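Restriction endonuclease AspBHI (PDB 4OC8) probably binds DNA and cuts it in a modification-dependent manner, assembling as a tetramer. Local coordinates at residues Ala178-Ala183 / Leu196-Trp201; Ala225-Ala230 / Leu356-Asp361; Glu239-Arg244 / Asp378-Gly383; Asp299-Ala304 / Ile322-His327. All coordinates share one frame; numbering follows the deposited sequence.

In the fold
From the N terminus, contact 1 closes first. It folds a short loop inside the N-terminal domain of the PUA clan, joining the start of helix 182-189 to the start of helix 199-207. Contacts 2 to 4 lie in the C-terminal part, which carries the PDDEXK-type fold. Contact 2 ties helix 224-227 to the end of strand 354-357 and the start of helix 359-368. Contact 3 packs helix 232-244 on helix 374-386. The segments of contacts 2 and 3 alternate along the chain, so the two loops cross. Contact 4 falls within both loops and joins strand 294-305 to helix 315-324. Contacts 2 and 4 reach the same sheet.

Contact 1: residues Ala178-Ala183 / Leu196-Trp201; sequences AVIPRA and LAPVAW
The two backbones pass in opposite directions and stay well apart. The CA atoms of Ile180 and Pro198 are 7.1 Å apart, and those of Pro181 and Leu196 are 7.3 Å apart. This is too wide for strand pairing, and the segments share no hydrogen bond. Each contains a proline at the N-cap position: Pro181 precedes helix 182-189 and Pro198 precedes helix 199-207. The contact is plain apolar packing between two helix starts in the N-terminal, PUA-clan part of the protein.

The side chains meet in a short row. Ile180 sets CG1 beside its backbone N (chi1 -47°) and bends again at chi2. This brings CD1 to 4.0 Å from Pro198 CG, and the two side chains cross at about a right angle. Pro181 directs CB toward the other segment. CG of its ring lies 3.9 Å from the carbonyl oxygen of Leu196, and its CD lies near the Pro198 ring. Leu196 has CG anti to its carbonyl carbon and uses one branch, CD2. That methyl touches Ala183 CB at 3.9 Å and also lies near Pro181 CB. The Ile180 and Pro198 end is buried, while the Ala183 and Leu196 end faces solvent.

Trp184 of helix 182-189 packs against Leu196, Ala197 and Pro198. Ile180 also rests on Val185 of that helix and on Phe136 and Leu139 of strand 133-142. Its backbone pairs with Leu14, joining strand 179-180 to strand 14-15.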
loop_
_atom_site.group_PDB
_atom_site.type_symbol
_atom_site.label_atom_id
_atom_site.label_comp_id
_atom_site.label_asym_id
_atom_site.label_seq_id
_atom_site.Cartn_x
_atom_site.Cartn_y
_atom_site.Cartn_z
ATOM N N ALA A 178 -5.013 18.971 -21.518
ATOM C CA ALA A 178 -5.851 18.197 -22.434
ATOM C C ALA A 178 -5.446 18.385 -23.894
ATOM O O ALA A 178 -5.582 17.469 -24.706
ATOM C CB ALA A 178 -7.321 18.540 -22.240
ATOM N N VAL A 179 -4.958 19.575 -24.231
ATOM C CA VAL A 179 -4.580 19.870 -25.611
ATOM C C VAL A 179 -3.216 20.546 -25.718
ATOM O O VAL A 179 -2.950 21.565 -25.074
ATOM C CB VAL A 179 -5.628 20.753 -26.320
ATOM C CG1 VAL A 179 -5.190 21.030 -27.741
ATOM C CG2 VAL A 179 -7.000 20.086 -26.306
ATOM N N ILE A 180 -2.354 19.964 -26.541
ATOM C CA ILE A 180 -1.041 20.535 -26.796
ATOM C C ILE A 180 -1.019 21.152 -28.191
ATOM O O ILE A 180 -1.160 20.446 -29.188
ATOM C CB ILE A 180 0.058 19.468 -26.687
ATOM C CG1 ILE A 180 -0.134 18.645 -25.412
ATOM C CG2 ILE A 180 1.426 20.113 -26.717
ATOM C CD1 ILE A 180 -0.036 19.460 -24.149
ATOM N N PRO A 181 -0.857 22.480 -28.259
ATOM C CA PRO A 181 -0.873 23.215 -29.525
ATOM C C PRO A 181 0.220 22.713 -30.454
ATOM O O PRO A 181 1.378 22.690 -30.042
ATOM C CB PRO A 181 -0.550 24.648 -29.093
ATOM C CG PRO A 181 -0.936 24.718 -27.663
ATOM C CD PRO A 181 -0.623 23.369 -27.110
ATOM N N ARG A 182 -0.128 22.320 -31.676
ATOM C CA ARG A 182 0.887 21.890 -32.632
ATOM C C ARG A 182 1.775 23.057 -33.061
ATOM O O ARG A 182 2.926 22.856 -33.454
ATOM C CB ARG A 182 0.273 21.187 -33.848
ATOM C CG ARG A 182 -0.550 22.073 -34.763
ATOM C CD ARG A 182 -0.847 21.361 -36.079
ATOM N NE ARG A 182 0.270 21.448 -37.018
ATOM C CZ ARG A 182 0.732 20.429 -37.735
ATOM N NH1 ARG A 182 0.178 19.229 -37.620
ATOM N NH2 ARG A 182 1.751 20.610 -38.566
ATOM N N ALA A 183 1.240 24.271 -32.976
ATOM C CA ALA A 183 2.030 25.476 -33.206
ATOM C C ALA A 183 3.232 25.520 -32.261
ATOM O O ALA A 183 4.356 25.795 -32.685
ATOM C CB ALA A 183 1.174 26.708 -33.021
ATOM N N LEU A 196 3.349 29.901 -26.352
ATOM C CA LEU A 196 2.184 29.026 -26.422
ATOM C C LEU A 196 2.361 27.791 -25.541
ATOM O O LEU A 196 1.601 26.827 -25.650
ATOM C CB LEU A 196 1.897 28.601 -27.865
ATOM C CG LEU A 196 1.192 29.610 -28.775
ATOM C CD1 LEU A 196 2.172 30.649 -29.299
ATOM C CD2 LEU A 196 0.473 28.907 -29.928
ATOM N N ALA A 197 3.370 27.825 -24.672
ATOM C CA ALA A 197 3.630 26.721 -23.756
ATOM C C ALA A 197 2.472 26.538 -22.785
ATOM O O ALA A 197 1.978 27.512 -22.214
ATOM C CB ALA A 197 4.922 26.959 -22.991
ATOM N N PRO A 198 2.021 25.287 -22.608
ATOM C CA PRO A 198 0.981 24.969 -21.624
ATOM C C PRO A 198 1.380 25.439 -20.233
ATOM O O PRO A 198 2.573 25.508 -19.928
ATOM C CB PRO A 198 0.912 23.444 -21.675
ATOM C CG PRO A 198 1.299 23.118 -23.076
ATOM C CD PRO A 198 2.368 24.119 -23.435
ATOM N N VAL A 199 0.393 25.770 -19.409
ATOM C CA VAL A 199 0.656 26.343 -18.096
ATOM C C VAL A 199 1.465 25.384 -17.228
ATOM O O VAL A 199 2.400 25.801 -16.543
ATOM C CB VAL A 199 -0.651 26.716 -17.360
ATOM C CG1 VAL A 199 -0.339 27.451 -16.077
ATOM C CG2 VAL A 199 -1.539 27.557 -18.247
ATOM N N ALA A 200 1.104 24.103 -17.262
ATOM C CA ALA A 200 1.798 23.091 -16.471
ATOM C C ALA A 200 3.283 23.001 -16.846
ATOM O O ALA A 200 4.153 22.805 -15.983
ATOM C CB ALA A 200 1.111 21.735 -16.622
ATOM N N TRP A 201 3.569 23.167 -18.135
ATOM C CA TRP A 201 4.943 23.155 -18.609
ATOM C C TRP A 201 5.744 24.342 -18.078
ATOM O O TRP A 201 6.842 24.161 -17.554
ATOM C CB TRP A 201 5.014 23.108 -20.135
ATOM C CG TRP A 201 6.429 23.038 -20.624
ATOM C CD1 TRP A 201 7.210 24.081 -21.025
ATOM C CD2 TRP A 201 7.243 21.863 -20.734
ATOM N NE1 TRP A 201 8.452 23.631 -21.391
ATOM C CE2 TRP A 201 8.500 22.272 -21.221
ATOM C CE3 TRP A 201 7.029 20.506 -20.474
ATOM C CZ2 TRP A 201 9.541 21.372 -21.451
ATOM C CZ3 TRP A 201 8.066 19.613 -20.708
ATOM C CH2 TRP A 201 9.303 20.050 -21.190
#

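Contact 2: residues Ala225-Ala230 / Leu356-Asp361; sequences AEQLPA and LTTAQD
Gln227 O takes two hydrogen bonds from the start of helix 359-368. Gln360 N donates over 2.7 Å in a nearly straight bond (164°), coming from above the carbonyl plane. Thr358 OG1 donates over 3.0 Å, in the carbonyl plane and onto a lone pair. The two donors thus come from different sides of one oxygen. The arrangement docks the C-terminal end of helix 224-227 on the N terminus of another helix, where strand 354-357 of the PDDEXK-type sheet ends.

Thr358 is the N-cap residue, but its hydroxyl makes no capping bond and is spent on Gln227. Its own N donates to Asp361 OD2 at 3.2 Å, using the anti lone pair of that oxygen. Arg222 forms a salt bridge with the same oxygen.

The Gln227 side chain crosses Thr358 at about a right angle, with its CB and CG against OG1 and CG2. Its amide oxygen OE1 also accepts from Val339 N. An alanine in place of Thr358 would remove both the hydroxyl and the CG2 methyl, and would probably leave Gln227 O more loosely held and the Gln227 chain less well packed.

Further out, Pro229 CD rests on Ala359 CB at 3.6 Å, and Leu228 CD2 reaches the same methyl. Gln360 starts anti to its backbone N and bends at chi2 (51°). This swings OE1 to 3.3 Å from Pro229 CA. There a water donates to Gln360 OE1 over 2.7 Å and weakly accepts from Ala230 N.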
loop_
_atom_site.group_PDB
_atom_site.type_symbol
_atom_site.label_atom_id
_atom_site.label_comp_id
_atom_site.label_asym_id
_atom_site.label_seq_id
_atom_site.Cartn_x
_atom_site.Cartn_y
_atom_site.Cartn_z
ATOM N N ALA A 225 -12.103 -13.530 -21.134
ATOM C CA ALA A 225 -10.897 -13.488 -21.954
ATOM C C ALA A 225 -9.807 -12.639 -21.319
ATOM O O ALA A 225 -8.619 -12.947 -21.431
ATOM C CB ALA A 225 -11.226 -12.971 -23.339
ATOM N N GLU A 226 -10.220 -11.567 -20.653
ATOM C CA GLU A 226 -9.282 -10.633 -20.048
ATOM C C GLU A 226 -8.591 -11.227 -18.822
ATOM O O GLU A 226 -7.428 -10.924 -18.548
ATOM C CB GLU A 226 -9.993 -9.326 -19.685
ATOM C CG GLU A 226 -10.443 -8.515 -20.894
ATOM C CD GLU A 226 -11.331 -7.339 -20.521
ATOM O OE1 GLU A 226 -11.937 -7.367 -19.430
ATOM O OE2 GLU A 226 -11.424 -6.387 -21.323
ATOM N N GLN A 227 -9.311 -12.076 -18.094
ATOM C CA GLN A 227 -8.789 -12.662 -16.862
ATOM C C GLN A 227 -7.906 -13.878 -17.129
ATOM O O GLN A 227 -7.025 -14.199 -16.331
ATOM C CB GLN A 227 -9.935 -13.037 -15.920
ATOM C CG GLN A 227 -10.780 -11.853 -15.480
ATOM C CD GLN A 227 -12.047 -12.273 -14.758
ATOM O OE1 GLN A 227 -12.001 -13.020 -13.783
ATOM N NE2 GLN A 227 -13.187 -11.799 -15.241
ATOM N N LEU A 228 -8.147 -14.550 -18.250
ATOM C CA LEU A 228 -7.357 -15.717 -18.625
ATOM C C LEU A 228 -6.240 -15.315 -19.585
ATOM O O LEU A 228 -6.366 -14.325 -20.312
ATOM C CB LEU A 228 -8.246 -16.785 -19.268
ATOM C CG LEU A 228 -9.455 -17.263 -18.462
ATOM C CD1 LEU A 228 -10.254 -18.279 -19.259
ATOM C CD2 LEU A 228 -9.026 -17.843 -17.118
ATOM N N PRO A 229 -5.136 -16.076 -19.583
ATOM C CA PRO A 229 -4.010 -15.804 -20.483
ATOM C C PRO A 229 -4.421 -15.890 -21.947
ATOM O O PRO A 229 -5.329 -16.649 -22.284
ATOM C CB PRO A 229 -3.023 -16.926 -20.149
ATOM C CG PRO A 229 -3.358 -17.321 -18.762
ATOM C CD PRO A 229 -4.842 -17.182 -18.658
ATOM N N ALA A 230 -3.758 -15.119 -22.803
ATOM C CA ALA A 230 -4.063 -15.120 -24.230
ATOM C C ALA A 230 -3.260 -16.188 -24.967
ATOM O O ALA A 230 -3.826 -17.113 -25.549
ATOM C CB ALA A 230 -3.802 -13.744 -24.830
ATOM N N LEU A 356 -9.198 -9.101 -6.890
ATOM C CA LEU A 356 -9.401 -10.307 -7.682
ATOM C C LEU A 356 -8.196 -10.591 -8.571
ATOM O O LEU A 356 -8.059 -10.018 -9.652
ATOM C CB LEU A 356 -10.671 -10.194 -8.534
ATOM C CG LEU A 356 -12.001 -10.014 -7.794
ATOM C CD1 LEU A 356 -13.109 -9.698 -8.776
ATOM C CD2 LEU A 356 -12.338 -11.259 -6.985
ATOM N N THR A 357 -7.332 -11.488 -8.108
ATOM C CA THR A 357 -6.154 -11.889 -8.860
ATOM C C THR A 357 -6.465 -13.126 -9.687
ATOM O O THR A 357 -6.535 -14.231 -9.156
ATOM C CB THR A 357 -4.989 -12.213 -7.918
ATOM O OG1 THR A 357 -4.901 -11.207 -6.905
ATOM C CG2 THR A 357 -3.681 -12.272 -8.680
ATOM N N THR A 358 -6.655 -12.936 -10.988
ATOM C CA THR A 358 -6.989 -14.035 -11.883
ATOM C C THR A 358 -5.751 -14.585 -12.580
ATOM O O THR A 358 -4.629 -14.184 -12.272
ATOM C CB THR A 358 -8.023 -13.597 -12.928
ATOM O OG1 THR A 358 -7.439 -12.636 -13.818
ATOM C CG2 THR A 358 -9.223 -12.983 -12.239
ATOM N N ALA A 359 -5.962 -15.498 -13.522
ATOM C CA ALA A 359 -4.864 -16.202 -14.177
ATOM C C ALA A 359 -3.891 -15.265 -14.897
ATOM O O ALA A 359 -2.671 -15.415 -14.780
ATOM C CB ALA A 359 -5.405 -17.250 -15.135
ATOM N N GLN A 360 -4.434 -14.304 -15.641
ATOM C CA GLN A 360 -3.609 -13.326 -16.339
ATOM C C GLN A 360 -2.741 -12.565 -15.336
ATOM O O GLN A 360 -1.556 -12.314 -15.577
ATOM C CB GLN A 360 -4.488 -12.359 -17.137
ATOM C CG GLN A 360 -3.711 -11.314 -17.917
ATOM C CD GLN A 360 -2.616 -11.920 -18.774
ATOM O OE1 GLN A 360 -2.840 -12.891 -19.496
ATOM N NE2 GLN A 360 -1.418 -11.351 -18.692
ATOM N N ASP A 361 -3.338 -12.225 -14.201
ATOM C CA ASP A 361 -2.629 -11.511 -13.152
ATOM C C ASP A 361 -1.485 -12.351 -12.591
ATOM O O ASP A 361 -0.391 -11.839 -12.343
ATOM C CB ASP A 361 -3.600 -11.085 -12.052
ATOM C CG ASP A 361 -4.627 -10.079 -12.543
ATOM O OD1 ASP A 361 -4.279 -9.267 -13.428
ATOM O OD2 ASP A 361 -5.777 -10.096 -12.055
HETATM O O HOH W 1 -1.114 -13.531 -21.403
#

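Contact 3: residues Glu239-Arg244 / Asp378-Gly383; sequences EVIRQR and DAWLDG
The Arg244 guanidinium has one face on Leu381, whose CB sits over its centre, 3.7 Å from CZ. Two carboxylates lie at its edge, near its plane. NH1 donates to Asp382 OD1 at 3.0 Å, and NH2 makes a weak bond to the same oxygen. NH2 also donates to Asp378 OD1 at 3.3 Å. Both oxygens are met from above their carboxylate planes. The Asp378 carboxylate is turned 29° from the guanidinium and that of Asp382 is turned 48°. Together the three residues form a salt-bridge network that joins helix 232-244 to helix 374-386.

Arg244 leaves the backbone with CG anti to N. Its CB lies against Leu381 CD1 at 3.6 Å, and the bends at chi2 and chi3 carry the charged end on to the aspartates. An alanine in place of Arg244 would remove both salt bridges and the cover over Leu381, and would probably weaken the hold between the two helices.

The axes of segments 239-244 and 378-383 come within 10.6 Å and cross at -40°, so the segments run roughly the same way. Asp378 and Asp382 are one helical turn apart, which places both within reach of one arginine. Val240 CG1 touches Asp378 OD1, and Leu381 CD1 also approaches Val240 and Ile241. Ile241 CD1 meets the Trp380 ring obliquely, 4.3 Å from CZ3. Phe252 and Cys255 of helix 251-263 pack against Ile241 and Trp380 respectively. Asp382 also packs on Ala207 of a neighbouring subunit, the third of the assembly.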
loop_
_atom_site.group_PDB
_atom_site.type_symbol
_atom_site.label_atom_id
_atom_site.label_comp_id
_atom_site.label_asym_id
_atom_site.label_seq_id
_atom_site.Cartn_x
_atom_site.Cartn_y
_atom_site.Cartn_z
ATOM N N GLU A 239 -0.923 -23.831 -16.079
ATOM C CA GLU A 239 -1.187 -25.258 -16.011
ATOM C C GLU A 239 -0.170 -25.979 -15.130
ATOM O O GLU A 239 -0.532 -26.904 -14.398
ATOM C CB GLU A 239 -1.234 -25.878 -17.412
ATOM C CG GLU A 239 -1.696 -27.328 -17.431
ATOM C CD GLU A 239 -2.970 -27.558 -16.625
ATOM O OE1 GLU A 239 -3.899 -26.723 -16.697
ATOM O OE2 GLU A 239 -3.038 -28.585 -15.915
ATOM N N VAL A 240 1.094 -25.557 -15.192
ATOM C CA VAL A 240 2.119 -26.143 -14.326
ATOM C C VAL A 240 1.728 -25.976 -12.857
ATOM O O VAL A 240 1.866 -26.905 -12.046
ATOM C CB VAL A 240 3.516 -25.535 -14.572
ATOM C CG1 VAL A 240 4.527 -26.113 -13.600
ATOM C CG2 VAL A 240 3.963 -25.791 -15.997
ATOM N N ILE A 241 1.211 -24.795 -12.531
ATOM C CA ILE A 241 0.741 -24.512 -11.179
ATOM C C ILE A 241 -0.433 -25.408 -10.802
ATOM O O ILE A 241 -0.400 -26.054 -9.754
ATOM C CB ILE A 241 0.341 -23.032 -10.996
ATOM C CG1 ILE A 241 1.550 -22.121 -11.216
ATOM C CG2 ILE A 241 -0.241 -22.800 -9.607
ATOM C CD1 ILE A 241 1.226 -20.646 -11.123
ATOM N N ARG A 242 -1.462 -25.450 -11.652
ATOM C CA ARG A 242 -2.621 -26.320 -11.406
ATOM C C ARG A 242 -2.209 -27.775 -11.166
ATOM O O ARG A 242 -2.808 -28.479 -10.350
ATOM C CB ARG A 242 -3.597 -26.282 -12.579
ATOM C CG ARG A 242 -4.408 -25.019 -12.718
ATOM C CD ARG A 242 -5.466 -25.206 -13.797
ATOM N NE ARG A 242 -5.907 -23.943 -14.382
ATOM C CZ ARG A 242 -5.415 -23.426 -15.507
ATOM N NH1 ARG A 242 -4.459 -24.065 -16.174
ATOM N NH2 ARG A 242 -5.878 -22.270 -15.968
ATOM N N GLN A 243 -1.187 -28.217 -11.893
ATOM C CA GLN A 243 -0.685 -29.577 -11.762
ATOM C C GLN A 243 0.092 -29.787 -10.468
ATOM O O GLN A 243 0.031 -30.859 -9.870
ATOM C CB GLN A 243 0.188 -29.945 -12.966
ATOM C CG GLN A 243 -0.600 -30.180 -14.240
ATOM C CD GLN A 243 -1.632 -31.277 -14.078
ATOM O OE1 GLN A 243 -1.289 -32.433 -13.834
ATOM N NE2 GLN A 243 -2.907 -30.917 -14.200
ATOM N N ARG A 244 0.825 -28.766 -10.039
ATOM C CA ARG A 244 1.633 -28.883 -8.828
ATOM C C ARG A 244 0.802 -29.187 -7.578
ATOM O O ARG A 244 1.268 -29.877 -6.668
ATOM C CB ARG A 244 2.467 -27.614 -8.614
ATOM C CG ARG A 244 3.290 -27.601 -7.332
ATOM C CD ARG A 244 4.308 -28.721 -7.313
ATOM N NE ARG A 244 5.366 -28.506 -8.292
ATOM C CZ ARG A 244 6.632 -28.257 -7.977
ATOM N NH1 ARG A 244 7.001 -28.205 -6.701
ATOM N NH2 ARG A 244 7.530 -28.069 -8.937
ATOM N N ASP A 378 8.484 -24.338 -12.319
ATOM C CA ASP A 378 8.774 -25.489 -11.467
ATOM C C ASP A 378 9.766 -25.147 -10.361
ATOM O O ASP A 378 9.533 -25.457 -9.187
ATOM C CB ASP A 378 9.283 -26.669 -12.297
ATOM C CG ASP A 378 8.153 -27.509 -12.864
ATOM O OD1 ASP A 378 7.122 -27.654 -12.173
ATOM O OD2 ASP A 378 8.297 -28.024 -13.996
ATOM N N ALA A 379 10.866 -24.500 -10.738
ATOM C CA ALA A 379 11.875 -24.079 -9.768
ATOM C C ALA A 379 11.284 -23.113 -8.742
ATOM O O ALA A 379 11.579 -23.200 -7.545
ATOM C CB ALA A 379 13.043 -23.440 -10.477
ATOM N N TRP A 380 10.447 -22.197 -9.226
ATOM C CA TRP A 380 9.775 -21.221 -8.383
ATOM C C TRP A 380 8.907 -21.903 -7.329
ATOM O O TRP A 380 8.976 -21.570 -6.137
ATOM C CB TRP A 380 8.927 -20.287 -9.246
ATOM C CG TRP A 380 8.163 -19.259 -8.467
ATOM C CD1 TRP A 380 8.681 -18.205 -7.778
ATOM C CD2 TRP A 380 6.742 -19.180 -8.311
ATOM N NE1 TRP A 380 7.674 -17.482 -7.192
ATOM C CE2 TRP A 380 6.470 -18.060 -7.506
ATOM C CE3 TRP A 380 5.668 -19.952 -8.771
ATOM C CZ2 TRP A 380 5.178 -17.686 -7.151
ATOM C CZ3 TRP A 380 4.383 -19.581 -8.418
ATOM C CH2 TRP A 380 4.149 -18.458 -7.618
ATOM N N LEU A 381 8.098 -22.861 -7.777
ATOM C CA LEU A 381 7.236 -23.631 -6.885
ATOM C C LEU A 381 8.048 -24.450 -5.879
ATOM O O LEU A 381 7.669 -24.567 -4.707
ATOM C CB LEU A 381 6.310 -24.536 -7.695
ATOM C CG LEU A 381 5.214 -23.803 -8.465
ATOM C CD1 LEU A 381 4.492 -24.736 -9.415
ATOM C CD2 LEU A 381 4.230 -23.160 -7.504
ATOM N N ASP A 382 9.161 -25.013 -6.340
ATOM C CA ASP A 382 10.078 -25.715 -5.450
ATOM C C ASP A 382 10.526 -24.765 -4.346
ATOM O O ASP A 382 10.558 -25.128 -3.163
ATOM C CB ASP A 382 11.289 -26.248 -6.223
ATOM C CG ASP A 382 10.941 -27.429 -7.118
ATOM O OD1 ASP A 382 10.046 -28.221 -6.745
ATOM O OD2 ASP A 382 11.567 -27.565 -8.191
ATOM N N GLY A 383 10.847 -23.538 -4.750
ATOM C CA GLY A 383 11.215 -22.485 -3.821
ATOM C C GLY A 383 10.135 -22.202 -2.794
ATOM O O GLY A 383 10.415 -22.131 -1.597
#

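Contact 4: residues Asp299-Ala304 / Ile322-His327; sequences DFALEA and ISRIKH
Arg324 points across the sheet face of strand 294-305 with its guanidinium end-on to a backbone carbonyl. NH2 and NH1 both donate to Leu302 O, at 2.6 and 2.9 Å, and this oxygen lies in the guanidinium plane. Both nitrogens come from above the carbonyl plane. The chain begins with CG anti to the carbonyl carbon and turns at chi3 (51°), which brings the group down onto the strand.

Glu303 crosses Arg324 at about a right angle. Its CG is anti to the backbone N and the chain bends at chi2, so that OE1 reaches NH1 at 2.7 Å in a salt bridge. The carboxylate is turned 69° from the guanidinium. Ala301 CB covers the guanidinium near its rim, on one face. The same methyl packs on Ile325 CG2 at 3.7 Å.

This strand, helix 315-324 and strand 330-335 form a beta-alpha-beta unit of the PDDEXK-type fold. The helix ends at Arg324.

Arg324 NE forms a salt bridge with Asp282, and Arg320 NH1 shares Glu303 OE1. Glu303 begins a Glu-Ala-Lys run that probably corresponds to the (D/E)XK half of the family motif, and Asp282, just before strand 284-289, is consistent with the preceding aspartate. Two arginines close to one buried carboxylate would probably favour the ionised form of Glu303.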
loop_
_atom_site.group_PDB
_atom_site.type_symbol
_atom_site.label_atom_id
_atom_site.label_comp_id
_atom_site.label_asym_id
_atom_site.label_seq_id
_atom_site.Cartn_x
_atom_site.Cartn_y
_atom_site.Cartn_z
ATOM N N ASP A 299 -5.163 -5.583 8.305
ATOM C CA ASP A 299 -5.219 -7.018 8.075
ATOM C C ASP A 299 -6.075 -7.349 6.862
ATOM O O ASP A 299 -7.025 -6.632 6.548
ATOM C CB ASP A 299 -5.709 -7.768 9.319
ATOM C CG ASP A 299 -6.940 -7.130 9.950
ATOM O OD1 ASP A 299 -7.601 -6.302 9.288
ATOM O OD2 ASP A 299 -7.251 -7.465 11.115
ATOM N N PHE A 300 -5.727 -8.425 6.166
ATOM C CA PHE A 300 -6.560 -8.888 5.061
ATOM C C PHE A 300 -6.788 -10.388 5.105
ATOM O O PHE A 300 -5.993 -11.125 5.670
ATOM C CB PHE A 300 -5.975 -8.483 3.705
ATOM C CG PHE A 300 -4.625 -9.072 3.421
ATOM C CD1 PHE A 300 -3.472 -8.458 3.889
ATOM C CD2 PHE A 300 -4.504 -10.229 2.676
ATOM C CE1 PHE A 300 -2.224 -8.994 3.627
ATOM C CE2 PHE A 300 -3.256 -10.772 2.410
ATOM C CZ PHE A 300 -2.115 -10.151 2.885
ATOM N N ALA A 301 -7.886 -10.837 4.507
ATOM C CA ALA A 301 -8.160 -12.266 4.424
ATOM C C ALA A 301 -7.769 -12.789 3.051
ATOM O O ALA A 301 -8.056 -12.160 2.040
ATOM C CB ALA A 301 -9.627 -12.548 4.703
ATOM N N LEU A 302 -7.110 -13.940 3.019
ATOM C CA LEU A 302 -6.683 -14.550 1.768
ATOM C C LEU A 302 -7.599 -15.715 1.392
ATOM O O LEU A 302 -8.026 -16.485 2.253
ATOM C CB LEU A 302 -5.237 -15.030 1.888
ATOM C CG LEU A 302 -4.600 -15.664 0.651
ATOM C CD1 LEU A 302 -4.600 -14.691 -0.509
ATOM C CD2 LEU A 302 -3.185 -16.131 0.954
ATOM N N GLU A 303 -7.910 -15.829 0.107
ATOM C CA GLU A 303 -8.705 -16.940 -0.399
ATOM C C GLU A 303 -8.073 -17.411 -1.693
ATOM O O GLU A 303 -7.873 -16.621 -2.612
ATOM C CB GLU A 303 -10.154 -16.515 -0.644
ATOM C CG GLU A 303 -11.042 -17.620 -1.207
ATOM C CD GLU A 303 -11.483 -18.636 -0.156
ATOM O OE1 GLU A 303 -11.777 -18.230 0.990
ATOM O OE2 GLU A 303 -11.540 -19.843 -0.479
ATOM N N ALA A 304 -7.739 -18.692 -1.763
ATOM C CA ALA A 304 -7.047 -19.219 -2.933
ATOM C C ALA A 304 -7.817 -20.364 -3.565
ATOM O O ALA A 304 -8.045 -21.397 -2.937
ATOM C CB ALA A 304 -5.650 -19.657 -2.563
ATOM N N ILE A 322 -15.896 -12.908 1.507
ATOM C CA ILE A 322 -16.662 -11.765 1.983
ATOM C C ILE A 322 -17.020 -11.963 3.448
ATOM O O ILE A 322 -16.889 -11.046 4.258
ATOM C CB ILE A 322 -17.955 -11.569 1.165
ATOM C CG1 ILE A 322 -17.624 -11.288 -0.298
ATOM C CG2 ILE A 322 -18.778 -10.425 1.728
ATOM C CD1 ILE A 322 -16.815 -10.040 -0.499
ATOM N N SER A 323 -17.459 -13.170 3.787
ATOM C CA SER A 323 -17.802 -13.477 5.168
ATOM C C SER A 323 -16.553 -13.483 6.046
ATOM O O SER A 323 -16.627 -13.216 7.246
ATOM C CB SER A 323 -18.522 -14.820 5.267
ATOM O OG SER A 323 -17.603 -15.862 5.532
ATOM N N ARG A 324 -15.404 -13.785 5.448
ATOM C CA ARG A 324 -14.154 -13.764 6.210
ATOM C C ARG A 324 -13.511 -12.379 6.369
ATOM O O ARG A 324 -12.588 -12.218 7.171
ATOM C CB ARG A 324 -13.143 -14.762 5.636
ATOM C CG ARG A 324 -13.452 -16.205 6.000
ATOM C CD ARG A 324 -12.557 -17.183 5.266
ATOM N NE ARG A 324 -11.148 -16.842 5.405
ATOM C CZ ARG A 324 -10.302 -16.752 4.385
ATOM N NH1 ARG A 324 -10.726 -16.989 3.151
ATOM N NH2 ARG A 324 -9.034 -16.431 4.600
ATOM N N ILE A 325 -13.981 -11.380 5.621
ATOM C CA ILE A 325 -13.390 -10.040 5.743
ATOM C C ILE A 325 -14.203 -9.086 6.611
ATOM O O ILE A 325 -13.967 -7.878 6.596
ATOM C CB ILE A 325 -13.145 -9.361 4.372
ATOM C CG1 ILE A 325 -14.467 -9.094 3.654
ATOM C CG2 ILE A 325 -12.202 -10.191 3.514
ATOM C CD1 ILE A 325 -14.287 -8.520 2.286
ATOM N N LYS A 326 -15.156 -9.629 7.362
ATOM C CA LYS A 326 -16.012 -8.819 8.227
ATOM C C LYS A 326 -15.205 -7.915 9.155
ATOM O O LYS A 326 -15.426 -6.704 9.198
ATOM C CB LYS A 326 -16.937 -9.714 9.061
ATOM C CG LYS A 326 -18.301 -10.010 8.438
ATOM C CD LYS A 326 -19.227 -8.800 8.512
ATOM C CE LYS A 326 -20.685 -9.194 8.306
ATOM N NZ LYS A 326 -20.904 -9.936 7.033
ATOM N N HIS A 327 -14.266 -8.507 9.887
ATOM C CA HIS A 327 -13.498 -7.768 10.884
ATOM C C HIS A 327 -12.136 -7.334 10.361
ATOM O O HIS A 327 -11.281 -6.887 11.128
ATOM C CB HIS A 327 -13.322 -8.605 12.153
ATOM C CG HIS A 327 -14.606 -8.902 12.868
ATOM N ND1 HIS A 327 -14.734 -9.936 13.768
ATOM C CD2 HIS A 327 -15.817 -8.296 12.814
ATOM C CE1 HIS A 327 -15.969 -9.958 14.238
ATOM N NE2 HIS A 327 -16.646 -8.975 13.675
#